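SusD-like carbohydrate binding protein BF1063 (Bacteroides fragilis NCTC 9343, PDB 3I4G) probably binds carbohydrate at the outer membrane, as expected of a SusD-family protein that captures glycans for uptake. Local coordinates at residues 195-200 and 225-230; 235-240 and 361-366; 249-254 and 381-386; 387-392 and 442-447. One frame throughout, in Å; residues are numbered along the deposited sequence.

Contact 1. Residues 195-200 and 225-230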
# COMPACT_ATOMS: atom_id res chain seq x y z
N ALA A 195 -10.14 14.78 -0.91
CA ALA A 195 -10.99 13.60 -1.13
C ALA A 195 -12.18 13.86 -2.03
O ALA A 195 -12.92 14.79 -1.81
CB ALA A 195 -11.49 13.04 0.22
N CYS A 196 -12.34 13.03 -3.06
CA CYS A 196 -13.49 13.10 -3.92
C CYS A 196 -14.50 11.97 -3.64
O CYS A 196 -14.22 11.03 -2.90
CB CYS A 196 -13.07 13.07 -5.39
SG CYS A 196 -12.42 11.53 -5.97
N LYS A 197 -15.66 12.07 -4.25
CA LYS A 197 -16.72 11.10 -4.13
C LYS A 197 -16.19 9.69 -4.36
O LYS A 197 -16.43 8.77 -3.59
CB LYS A 197 -17.82 11.44 -5.16
CG LYS A 197 -19.01 10.54 -5.15
CD LYS A 197 -20.08 10.96 -6.17
CE LYS A 197 -20.57 12.40 -6.05
NZ LYS A 197 -21.30 12.58 -4.76
N GLN A 198 -15.45 9.52 -5.45
CA GLN A 198 -14.89 8.22 -5.80
C GLN A 198 -13.89 7.69 -4.78
O GLN A 198 -13.76 6.46 -4.66
CB GLN A 198 -14.26 8.28 -7.20
CG GLN A 198 -15.26 8.43 -8.34
CD GLN A 198 -15.58 9.86 -8.72
OE1 GLN A 198 -15.46 10.82 -7.90
NE2 GLN A 198 -15.97 10.04 -10.00
N ALA A 199 -13.16 8.55 -4.08
CA ALA A 199 -12.27 8.09 -3.00
C ALA A 199 -13.08 7.45 -1.89
O ALA A 199 -12.75 6.35 -1.39
CB ALA A 199 -11.39 9.24 -2.47
N ALA A 200 -14.16 8.11 -1.49
CA ALA A 200 -15.03 7.53 -0.47
C ALA A 200 -15.69 6.23 -0.94
O ALA A 200 -15.81 5.28 -0.17
CB ALA A 200 -16.08 8.59 0.01
N MSE A 225 -17.03 3.28 -11.61
CA MSE A 225 -16.97 3.06 -13.06
C MSE A 225 -18.08 3.81 -13.81
O MSE A 225 -17.82 4.48 -14.81
CB MSE A 225 -17.02 1.56 -13.34
CG MSE A 225 -15.88 0.75 -12.73
SE MSE A 225 -16.18 -1.12 -12.66
CE MSE A 225 -16.21 -1.52 -14.64
N GLU A 226 -19.30 3.75 -13.30
CA GLU A 226 -20.44 4.36 -14.00
C GLU A 226 -20.46 5.90 -13.92
O GLU A 226 -21.08 6.55 -14.77
CB GLU A 226 -21.73 3.74 -13.47
CG GLU A 226 -21.90 2.31 -13.94
CD GLU A 226 -23.16 1.66 -13.43
OE1 GLU A 226 -23.58 1.96 -12.28
OE2 GLU A 226 -23.72 0.84 -14.19
N LEU A 227 -19.79 6.48 -12.93
CA LEU A 227 -19.64 7.93 -12.90
C LEU A 227 -18.84 8.39 -14.11
O LEU A 227 -19.08 9.47 -14.68
CB LEU A 227 -18.99 8.40 -11.60
CG LEU A 227 -19.92 8.50 -10.39
CD1 LEU A 227 -19.15 8.45 -9.08
CD2 LEU A 227 -20.77 9.77 -10.50
N GLY A 228 -17.88 7.58 -14.53
CA GLY A 228 -17.21 7.85 -15.80
C GLY A 228 -16.12 8.88 -15.81
O GLY A 228 -15.69 9.34 -16.85
N ASP A 229 -15.65 9.28 -14.63
CA ASP A 229 -14.60 10.30 -14.51
C ASP A 229 -13.21 9.72 -14.57
O ASP A 229 -12.25 10.49 -14.74
CB ASP A 229 -14.69 11.07 -13.18
CG ASP A 229 -15.98 11.83 -12.99
OD1 ASP A 229 -16.74 11.97 -13.94
OD2 ASP A 229 -16.19 12.32 -11.85
N ASN A 230 -13.08 8.40 -14.41
CA ASN A 230 -11.78 7.77 -14.31
C ASN A 230 -11.49 6.80 -15.45
O ASN A 230 -12.38 6.27 -16.10
CB ASN A 230 -11.72 7.08 -12.95
CG ASN A 230 -11.86 8.06 -11.81
OD1 ASN A 230 -12.91 8.12 -11.14
ND2 ASN A 230 -10.85 8.87 -11.61
O HOH W 1 -15.51 7.94 -11.87
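Q198, in the first turn of helix 197-211, and L227, in the last turn of helix 214-227, bring the two backbones nearest, with their CA atoms 8.5 Å apart, so side chains and a water span the gap. Q198 does most of the reaching. Its chain bends at chi2 (91°), which sets CD across the L227 methyl group, and L227 CD1 rests 3.7 Å from Q198 NE2. The aliphatic part of K197 comes to the same methyl, K197 CD lying 4.0 Å from L227 CD1, before its chain turns away and NZ binds A178 O.

Beyond the leucine, Q198 NE2 donates to D229 OD2 at 2.9 Å. The oxygen sits close to the plane of the amide, but the N-H comes down on the carboxylate from above, 51° out of its plane. NE2 also donates to a water, 2.8 Å from Q198 NE2, that takes the backbone N-H of D229 as well and lies 2.7 Å from N230 OD1. The N230 oxygen in turn packs against Q198 CG, while its ND2 binds K249 O.

At the start of helix 197-211, C196 is the N-cap, its SG weakly accepting from A199 N. G228, with positive phi, ends helix 214-227 and leads into D229. The two helices are joined by a short link, so the contact ties together the open end of a helical hairpin. With OE1 accepting from F184 N and NE2 engaged twice, the amide of Q198 is fixed in its flip, and R183, paired with D229 OD1, would offset the carboxylate's charge.

Contact 2. Residues 235-240 and 361-366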
# COMPACT_ATOMS: atom_id res chain seq x y z
N ASN A 235 0.47 5.25 -19.42
CA ASN A 235 1.77 5.00 -18.82
C ASN A 235 1.70 4.56 -17.35
O ASN A 235 1.21 5.30 -16.51
CB ASN A 235 2.66 6.24 -18.98
CG ASN A 235 4.11 5.91 -18.71
OD1 ASN A 235 4.54 5.75 -17.58
ND2 ASN A 235 4.88 5.74 -19.78
N TYR A 236 2.21 3.38 -17.07
CA TYR A 236 2.20 2.80 -15.73
C TYR A 236 3.16 3.53 -14.80
O TYR A 236 2.78 3.93 -13.71
CB TYR A 236 2.59 1.33 -15.80
CG TYR A 236 2.54 0.52 -14.52
CD1 TYR A 236 1.39 -0.10 -14.12
CD2 TYR A 236 3.70 0.28 -13.78
CE1 TYR A 236 1.35 -0.90 -13.01
CE2 TYR A 236 3.70 -0.52 -12.66
CZ TYR A 236 2.51 -1.11 -12.27
OH TYR A 236 2.49 -1.92 -11.15
N GLN A 237 4.41 3.70 -15.23
CA GLN A 237 5.43 4.33 -14.38
C GLN A 237 5.04 5.72 -13.89
O GLN A 237 5.29 6.09 -12.74
CB GLN A 237 6.78 4.42 -15.10
CG GLN A 237 7.42 3.09 -15.39
CD GLN A 237 8.77 3.27 -16.01
OE1 GLN A 237 8.87 3.50 -17.23
NE2 GLN A 237 9.82 3.09 -15.22
N GLU A 238 4.40 6.47 -14.78
CA GLU A 238 4.05 7.86 -14.51
C GLU A 238 2.95 8.03 -13.51
O GLU A 238 2.77 9.13 -12.99
CB GLU A 238 3.72 8.60 -15.85
CG GLU A 238 5.01 8.91 -16.61
CD GLU A 238 4.80 9.51 -17.98
OE1 GLU A 238 3.66 9.70 -18.40
OE2 GLU A 238 5.83 9.80 -18.65
N LEU A 239 2.24 6.96 -13.17
CA LEU A 239 1.29 7.00 -12.06
C LEU A 239 1.95 7.31 -10.74
O LEU A 239 1.27 7.80 -9.84
CB LEU A 239 0.60 5.65 -11.92
CG LEU A 239 -0.30 5.21 -13.06
CD1 LEU A 239 -0.68 3.74 -12.87
CD2 LEU A 239 -1.53 6.13 -13.17
N PHE A 240 3.25 7.06 -10.63
CA PHE A 240 3.95 7.10 -9.35
C PHE A 240 4.98 8.17 -9.28
O PHE A 240 5.83 8.15 -8.38
CB PHE A 240 4.56 5.71 -9.08
CG PHE A 240 3.57 4.59 -9.33
CD1 PHE A 240 2.60 4.29 -8.41
CD2 PHE A 240 3.62 3.84 -10.48
CE1 PHE A 240 1.69 3.31 -8.63
CE2 PHE A 240 2.71 2.80 -10.71
CZ PHE A 240 1.73 2.54 -9.78
N MSE A 361 15.77 -4.14 -5.78
CA MSE A 361 15.42 -2.82 -5.30
C MSE A 361 14.11 -2.39 -5.92
O MSE A 361 13.68 -2.95 -6.94
CB MSE A 361 16.52 -1.83 -5.63
CG MSE A 361 17.84 -2.08 -4.93
SE MSE A 361 17.68 -1.73 -2.97
CE MSE A 361 17.67 0.06 -3.03
N MSE A 362 13.47 -1.38 -5.32
CA MSE A 362 12.23 -0.84 -5.88
C MSE A 362 12.50 0.29 -6.84
O MSE A 362 13.13 1.28 -6.50
CB MSE A 362 11.31 -0.33 -4.75
CG MSE A 362 10.00 0.26 -5.25
SE MSE A 362 8.82 0.73 -3.76
CE MSE A 362 9.75 2.25 -3.23
N ARG A 363 11.99 0.16 -8.06
CA ARG A 363 12.04 1.22 -9.09
C ARG A 363 10.82 2.14 -8.99
O ARG A 363 10.92 3.34 -9.27
CB ARG A 363 12.11 0.60 -10.50
CG ARG A 363 12.48 1.61 -11.56
CD ARG A 363 12.41 1.08 -12.97
NE ARG A 363 13.42 0.08 -13.32
CZ ARG A 363 14.63 0.37 -13.80
NH1 ARG A 363 15.06 1.62 -13.87
NH2 ARG A 363 15.44 -0.61 -14.15
N LYS A 364 9.67 1.59 -8.63
CA LYS A 364 8.42 2.35 -8.52
C LYS A 364 8.62 3.53 -7.59
O LYS A 364 9.33 3.42 -6.59
CB LYS A 364 7.31 1.46 -8.02
CG LYS A 364 5.92 2.08 -8.05
CD LYS A 364 4.81 1.08 -7.76
CE LYS A 364 4.46 0.20 -9.00
NZ LYS A 364 3.37 -0.80 -8.74
N TYR A 365 7.99 4.66 -7.96
CA TYR A 365 7.94 5.94 -7.24
C TYR A 365 9.12 6.87 -7.49
O TYR A 365 9.12 7.99 -7.00
CB TYR A 365 7.77 5.72 -5.73
CG TYR A 365 6.54 4.98 -5.30
CD1 TYR A 365 5.27 5.55 -5.38
CD2 TYR A 365 6.64 3.69 -4.78
CE1 TYR A 365 4.14 4.85 -4.99
CE2 TYR A 365 5.51 2.99 -4.41
CZ TYR A 365 4.27 3.57 -4.49
OH TYR A 365 3.18 2.88 -4.07
N PHE A 366 10.09 6.43 -8.28
CA PHE A 366 11.31 7.24 -8.55
C PHE A 366 11.36 7.72 -9.99
O PHE A 366 11.55 6.94 -10.90
CB PHE A 366 12.57 6.45 -8.17
CG PHE A 366 12.57 6.01 -6.71
CD1 PHE A 366 12.46 6.95 -5.68
CD2 PHE A 366 12.62 4.71 -6.36
CE1 PHE A 366 12.40 6.55 -4.37
CE2 PHE A 366 12.57 4.32 -5.03
CZ PHE A 366 12.47 5.23 -4.04
O HOH W 2 7.06 4.39 -11.06
O HOH W 3 6.76 9.37 -6.07
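K364 lies across F240 and reaches Y236, linking the two aromatic side chains. From CB, the chain leaves with CG anti to the backbone N (chi1 -172°), which sets CG 3.7 Å from F240 CG, at the near side of the ring. The same CG also lies over one face of the ring of its neighbour Y365, toward the rim. CD comes next, almost exactly over the middle of the phenyl group: K364 CD is 3.7 Å from the F240 centroid and 3° off the ring normal, a CH-pi contact. L239 CB occupies the opposite face, so the ring is held between two aliphatic groups. The chain bends at chi3, and K364 CE passes 3.6 Å from F240 CE2 on its way to the phenol of Y236. At the tip, K364 NZ donates to Y236 OH at 2.8 Å. That hydroxyl is bonded in turn to E447 O, and the ammonium group has further partners in the carboxylate of E451 and in A449 O.

F240 also turns its edge to the face of Y365 in a T-shaped pair, with F240 and Y365 ring centroids 5.5 Å apart and planes at 76°. Beside the rings, at the backbone, Y365 CA makes a CA-H...O contact of 3.3 Å with F240 O. One water bridges Q237 O to Y365 N.

Both partners are turns. A 3-10 segment, 237-239, preceded by an Asx motif in which N235 OD1 accepts from E238 N, docks on the type II beta turn R363-F366 that follows strand 360-362, with Y365 taking the positive phi of its third position.

Contact 3. Residues 249-254 and 381-386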
# COMPACT_ATOMS: atom_id res chain seq x y z
N LYS A 249 -6.25 10.45 -15.05
CA LYS A 249 -7.62 10.14 -14.58
C LYS A 249 -7.68 8.82 -13.82
O LYS A 249 -8.76 8.29 -13.57
CB LYS A 249 -8.57 10.12 -15.78
CG LYS A 249 -8.72 11.53 -16.38
CD LYS A 249 -9.74 11.59 -17.47
CE LYS A 249 -9.99 13.03 -17.85
NZ LYS A 249 -11.08 13.05 -18.86
N GLU A 250 -6.51 8.28 -13.45
CA GLU A 250 -6.45 6.99 -12.76
C GLU A 250 -6.26 7.12 -11.25
O GLU A 250 -6.88 6.38 -10.47
CB GLU A 250 -5.34 6.12 -13.33
CG GLU A 250 -5.13 4.81 -12.56
CD GLU A 250 -4.47 3.71 -13.35
OE1 GLU A 250 -4.18 3.90 -14.54
OE2 GLU A 250 -4.28 2.63 -12.73
N ASN A 251 -5.43 8.06 -10.82
CA ASN A 251 -5.11 8.23 -9.41
C ASN A 251 -6.25 9.01 -8.74
O ASN A 251 -6.33 10.22 -8.84
CB ASN A 251 -3.76 8.91 -9.22
CG ASN A 251 -2.59 8.02 -9.60
OD1 ASN A 251 -2.73 6.79 -9.65
ND2 ASN A 251 -1.44 8.64 -9.90
N ILE A 252 -7.11 8.28 -8.06
CA ILE A 252 -8.33 8.81 -7.44
C ILE A 252 -8.02 9.50 -6.13
O ILE A 252 -8.52 10.59 -5.88
CB ILE A 252 -9.34 7.67 -7.25
CG1 ILE A 252 -9.89 7.25 -8.62
CG2 ILE A 252 -10.50 8.10 -6.34
CD1 ILE A 252 -10.63 5.90 -8.65
N PHE A 253 -7.22 8.85 -5.29
CA PHE A 253 -6.81 9.40 -3.99
C PHE A 253 -5.32 9.14 -3.85
O PHE A 253 -4.86 8.04 -4.13
CB PHE A 253 -7.63 8.81 -2.82
CG PHE A 253 -7.39 9.50 -1.50
CD1 PHE A 253 -7.81 10.80 -1.30
CD2 PHE A 253 -6.74 8.86 -0.47
CE1 PHE A 253 -7.51 11.46 -0.11
CE2 PHE A 253 -6.48 9.53 0.73
CZ PHE A 253 -6.86 10.81 0.90
N TYR A 254 -4.57 10.13 -3.38
CA TYR A 254 -3.12 10.05 -3.34
C TYR A 254 -2.56 11.00 -2.32
O TYR A 254 -3.27 11.93 -1.84
CB TYR A 254 -2.54 10.37 -4.73
CG TYR A 254 -3.09 11.62 -5.35
CD1 TYR A 254 -2.62 12.88 -4.96
CD2 TYR A 254 -4.09 11.56 -6.33
CE1 TYR A 254 -3.15 14.05 -5.55
CE2 TYR A 254 -4.59 12.69 -6.91
CZ TYR A 254 -4.12 13.92 -6.54
OH TYR A 254 -4.66 15.07 -7.12
N LEU A 381 4.83 11.50 -5.21
CA LEU A 381 3.40 11.26 -5.38
C LEU A 381 3.16 9.78 -5.17
O LEU A 381 3.65 8.94 -5.96
CB LEU A 381 2.96 11.75 -6.74
CG LEU A 381 1.49 11.80 -7.11
CD1 LEU A 381 0.87 10.40 -7.20
CD2 LEU A 381 0.73 12.66 -6.12
N THR A 382 2.41 9.44 -4.12
CA THR A 382 2.13 8.03 -3.79
C THR A 382 0.64 7.79 -3.81
O THR A 382 -0.09 8.20 -2.88
CB THR A 382 2.74 7.64 -2.45
OG1 THR A 382 2.14 8.41 -1.41
CG2 THR A 382 4.24 7.88 -2.46
N PRO A 383 0.13 7.13 -4.87
CA PRO A 383 -1.30 6.82 -4.89
C PRO A 383 -1.76 5.91 -3.76
O PRO A 383 -1.02 5.00 -3.34
CB PRO A 383 -1.46 6.09 -6.23
CG PRO A 383 -0.34 6.67 -7.08
CD PRO A 383 0.78 6.75 -6.14
N VAL A 384 -2.98 6.18 -3.29
CA VAL A 384 -3.65 5.38 -2.28
C VAL A 384 -4.75 4.55 -2.94
O VAL A 384 -4.92 3.37 -2.64
CB VAL A 384 -4.21 6.29 -1.18
CG1 VAL A 384 -4.94 5.46 -0.16
CG2 VAL A 384 -3.07 7.05 -0.49
N ILE A 385 -5.52 5.15 -3.84
CA ILE A 385 -6.55 4.47 -4.61
C ILE A 385 -6.35 4.78 -6.08
O ILE A 385 -6.41 5.94 -6.50
CB ILE A 385 -7.99 4.90 -4.23
CG1 ILE A 385 -8.29 4.67 -2.74
CG2 ILE A 385 -9.04 4.21 -5.13
CD1 ILE A 385 -8.32 3.20 -2.26
N ARG A 386 -6.11 3.74 -6.86
CA ARG A 386 -5.99 3.81 -8.32
C ARG A 386 -7.20 3.15 -8.96
O ARG A 386 -7.74 2.14 -8.48
CB ARG A 386 -4.69 3.15 -8.81
CG ARG A 386 -3.46 3.78 -8.28
CD ARG A 386 -2.19 3.44 -9.04
NE ARG A 386 -1.69 2.07 -8.96
CZ ARG A 386 -1.77 1.14 -9.93
NH1 ARG A 386 -2.52 1.29 -11.03
NH2 ARG A 386 -1.13 0.00 -9.77
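I252 and F253 both face I385, and V384 and I385 both face F253: two classic beta bulges in succession, set in the antiparallel pairing of segment 249-254 with strand 380-386. Each bulge hangs on one doubly used carbonyl. I385 O accepts from I252 N at 2.9 Å, nearly in line with its C=O bond, and from F253 N at 3.3 Å, in the carbonyl plane on a lone pair. F253 O accepts from V384 N at 2.8 Å and from I385 N at 3.0 Å, both donors coming from the same face of its plane. Here both chains turn a corner.

F253 and I385 share one face of the sheet. V384 runs alongside the F253 side chain, with CG1 in the plane of the ring at its edge, and W48 and F127 add edge-to-face partners.

N251, Y254, P383 and R386 share the other face. Y254 holds CG between its backbone N and carbonyl carbon (chi1 49°), and its CD1 meets L381 CD2 at 3.6 Å. The N251 amide lies by the P383 ring; ND2 binds G245 O and L239 O, whereas OD1 is buried without a polar partner, 3.4 Å from R386 CG. E250 OE1 is salt-bridged to R420. R386, the N-cap of helix 387-400, also pairs with E447 and E451, and its NH1 meets E250 OE2 at 2.8 Å near the guanidinium plane, a salt bridge whose hydrogen bond is weak, bent to 128°.

Contact 4. Residues 387-392 and 442-447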
# COMPACT_ATOMS: atom_id res chain seq x y z
N TYR A 387 -7.57 3.69 -10.13
CA TYR A 387 -8.70 3.08 -10.87
C TYR A 387 -8.42 1.61 -11.22
O TYR A 387 -9.33 0.82 -11.30
CB TYR A 387 -9.03 3.90 -12.11
CG TYR A 387 -10.35 3.58 -12.80
CD1 TYR A 387 -11.53 3.61 -12.11
CD2 TYR A 387 -10.38 3.28 -14.16
CE1 TYR A 387 -12.73 3.37 -12.75
CE2 TYR A 387 -11.57 3.03 -14.80
CZ TYR A 387 -12.72 3.09 -14.09
OH TYR A 387 -13.94 2.88 -14.74
N ALA A 388 -7.16 1.22 -11.44
CA ALA A 388 -6.91 -0.19 -11.70
C ALA A 388 -7.36 -1.06 -10.54
O ALA A 388 -7.86 -2.17 -10.75
CB ALA A 388 -5.46 -0.44 -11.93
N GLU A 389 -7.20 -0.60 -9.29
CA GLU A 389 -7.68 -1.38 -8.15
C GLU A 389 -9.21 -1.43 -8.17
O GLU A 389 -9.82 -2.45 -7.83
CB GLU A 389 -7.20 -0.79 -6.83
CG GLU A 389 -7.73 -1.64 -5.66
CD GLU A 389 -7.49 -1.07 -4.28
OE1 GLU A 389 -6.63 -0.17 -4.13
OE2 GLU A 389 -8.17 -1.53 -3.32
N VAL A 390 -9.87 -0.33 -8.52
CA VAL A 390 -11.32 -0.32 -8.63
C VAL A 390 -11.83 -1.36 -9.62
O VAL A 390 -12.78 -2.08 -9.32
CB VAL A 390 -11.82 1.11 -9.02
CG1 VAL A 390 -13.31 1.13 -9.34
CG2 VAL A 390 -11.48 2.12 -7.91
N LEU A 391 -11.20 -1.42 -10.79
CA LEU A 391 -11.62 -2.38 -11.81
C LEU A 391 -11.39 -3.81 -11.36
O LEU A 391 -12.27 -4.67 -11.50
CB LEU A 391 -10.87 -2.13 -13.13
CG LEU A 391 -11.12 -0.81 -13.82
CD1 LEU A 391 -10.30 -0.71 -15.12
CD2 LEU A 391 -12.61 -0.62 -14.12
N LEU A 392 -10.24 -4.09 -10.75
CA LEU A 392 -9.97 -5.45 -10.26
C LEU A 392 -10.83 -5.77 -9.04
O LEU A 392 -11.21 -6.92 -8.84
CB LEU A 392 -8.49 -5.64 -9.96
CG LEU A 392 -7.55 -5.50 -11.14
CD1 LEU A 392 -6.08 -5.52 -10.71
CD2 LEU A 392 -7.83 -6.56 -12.20
N HIS A 442 -4.04 -12.91 -8.62
CA HIS A 442 -2.70 -12.79 -9.17
C HIS A 442 -2.52 -11.47 -9.93
O HIS A 442 -1.48 -10.81 -9.80
CB HIS A 442 -2.40 -13.97 -10.10
CG HIS A 442 -1.07 -13.86 -10.75
ND1 HIS A 442 -0.90 -13.42 -12.04
CD2 HIS A 442 0.17 -14.05 -10.24
CE1 HIS A 442 0.41 -13.36 -12.30
NE2 HIS A 442 1.07 -13.76 -11.23
N GLU A 443 -3.51 -11.06 -10.73
CA GLU A 443 -3.39 -9.83 -11.46
C GLU A 443 -3.29 -8.66 -10.49
O GLU A 443 -2.53 -7.73 -10.71
CB GLU A 443 -4.57 -9.64 -12.42
CG GLU A 443 -4.38 -8.48 -13.35
CD GLU A 443 -3.24 -8.71 -14.34
OE1 GLU A 443 -2.95 -9.88 -14.74
OE2 GLU A 443 -2.62 -7.72 -14.77
N ARG A 444 -4.07 -8.69 -9.42
CA ARG A 444 -4.02 -7.69 -8.43
C ARG A 444 -2.62 -7.62 -7.80
O ARG A 444 -2.07 -6.54 -7.56
CB ARG A 444 -5.10 -7.97 -7.38
CG ARG A 444 -5.22 -6.97 -6.34
CD ARG A 444 -6.36 -7.40 -5.36
NE ARG A 444 -6.44 -6.45 -4.29
CZ ARG A 444 -7.27 -5.44 -4.21
NH1 ARG A 444 -8.21 -5.21 -5.14
NH2 ARG A 444 -7.15 -4.65 -3.17
N ARG A 445 -2.02 -8.76 -7.51
CA ARG A 445 -0.66 -8.82 -6.96
C ARG A 445 0.32 -8.11 -7.88
O ARG A 445 1.12 -7.28 -7.44
CB ARG A 445 -0.21 -10.27 -6.77
CG ARG A 445 1.12 -10.37 -6.12
CD ARG A 445 1.66 -11.75 -5.96
NE ARG A 445 2.88 -11.70 -5.10
CZ ARG A 445 3.64 -12.74 -4.79
NH1 ARG A 445 3.37 -13.94 -5.25
NH2 ARG A 445 4.69 -12.55 -4.02
N ILE A 446 0.26 -8.42 -9.16
CA ILE A 446 1.18 -7.82 -10.10
C ILE A 446 0.92 -6.34 -10.30
O ILE A 446 1.81 -5.49 -10.19
CB ILE A 446 1.08 -8.54 -11.48
CG1 ILE A 446 1.50 -10.01 -11.37
CG2 ILE A 446 1.91 -7.81 -12.54
CD1 ILE A 446 2.84 -10.26 -10.70
N GLU A 447 -0.34 -5.98 -10.51
CA GLU A 447 -0.67 -4.58 -10.78
C GLU A 447 -0.31 -3.65 -9.65
O GLU A 447 0.21 -2.56 -9.89
CB GLU A 447 -2.16 -4.47 -11.11
CG GLU A 447 -2.63 -3.07 -11.34
CD GLU A 447 -2.04 -2.37 -12.55
OE1 GLU A 447 -1.50 -3.05 -13.44
OE2 GLU A 447 -2.13 -1.13 -12.60
O HOH W 4 -10.03 -3.25 -4.00
O HOH W 5 -9.38 -7.38 -6.74
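L392 projects from helix 387-400 onto the backbone of helix 433-447 at R444. The leucine's CG is anti to its carbonyl carbon, and its two methyls go to different targets: L392 CD1 settles 3.8 Å from R444 CA, close to E447 CB as well, while L392 CD2 comes 4.1 Å from E443 CG. E443 bends at chi2, and its carboxylate goes on to R418 and R318.

E447 has the same build, CG anti to the backbone N and a bend at chi2 (65°), and E447 OE2 ends 3.5 Å from A388 CB. That small methyl faces the carboxylate, whose oxygens are taken up elsewhere: OE1 by R318, OE2 by R386 and R420.

The two segments form an antiparallel helix pair, their axes 175° apart in direction and 10.6 Å apart at closest approach. V417 of the short helix 414-418 touches both A388 and E447 along this seam.

E389 and R444 span the gap with stretched chains. E389 is extended beyond CG; R444 is extended from CG to NE, where chi4 turns the guanidinium out of the line of the chain, and E389 OE2 lies 3.3 Å from R444 NH2. The oxygen lies at the edge of the guanidinium, near its plane, yet the carboxylate stands 88° to it; the salt bridge carries a weak hydrogen bond. A water bridges the pair, giving a proton to E389 OE2 at 2.6 Å and accepting from R444 NH1 at 2.9 Å. A second water accepts from NH1 and bonds weakly to L392 O. Stronger partners hold each charge from outside: R206 for E389, D457 at NE for R444.

How the contacts relate
Contacts 2, 3 and 4 are buried; contact 1 lies farther out, about 20 Å from the centre of the chain, and is only partly buried. Contacts 3 and 4 each touch the other three, whereas contacts 1 and 2 do not meet. Contact 3 is the one built on backbone pairing; contact 1 joins it through N230, contact 2 through L239, and strand 380-386 runs directly into helix 387-400 of contact 4. Contact 2 relies on aromatic faces and lysine methylenes, contact 4 on a leucine and charged chains between antiparallel helices, contact 1 on an amide, a carboxylate and a water. E447 ties contacts 2, 3 and 4, meeting R386 through its carboxylate and Y236 through its carbonyl.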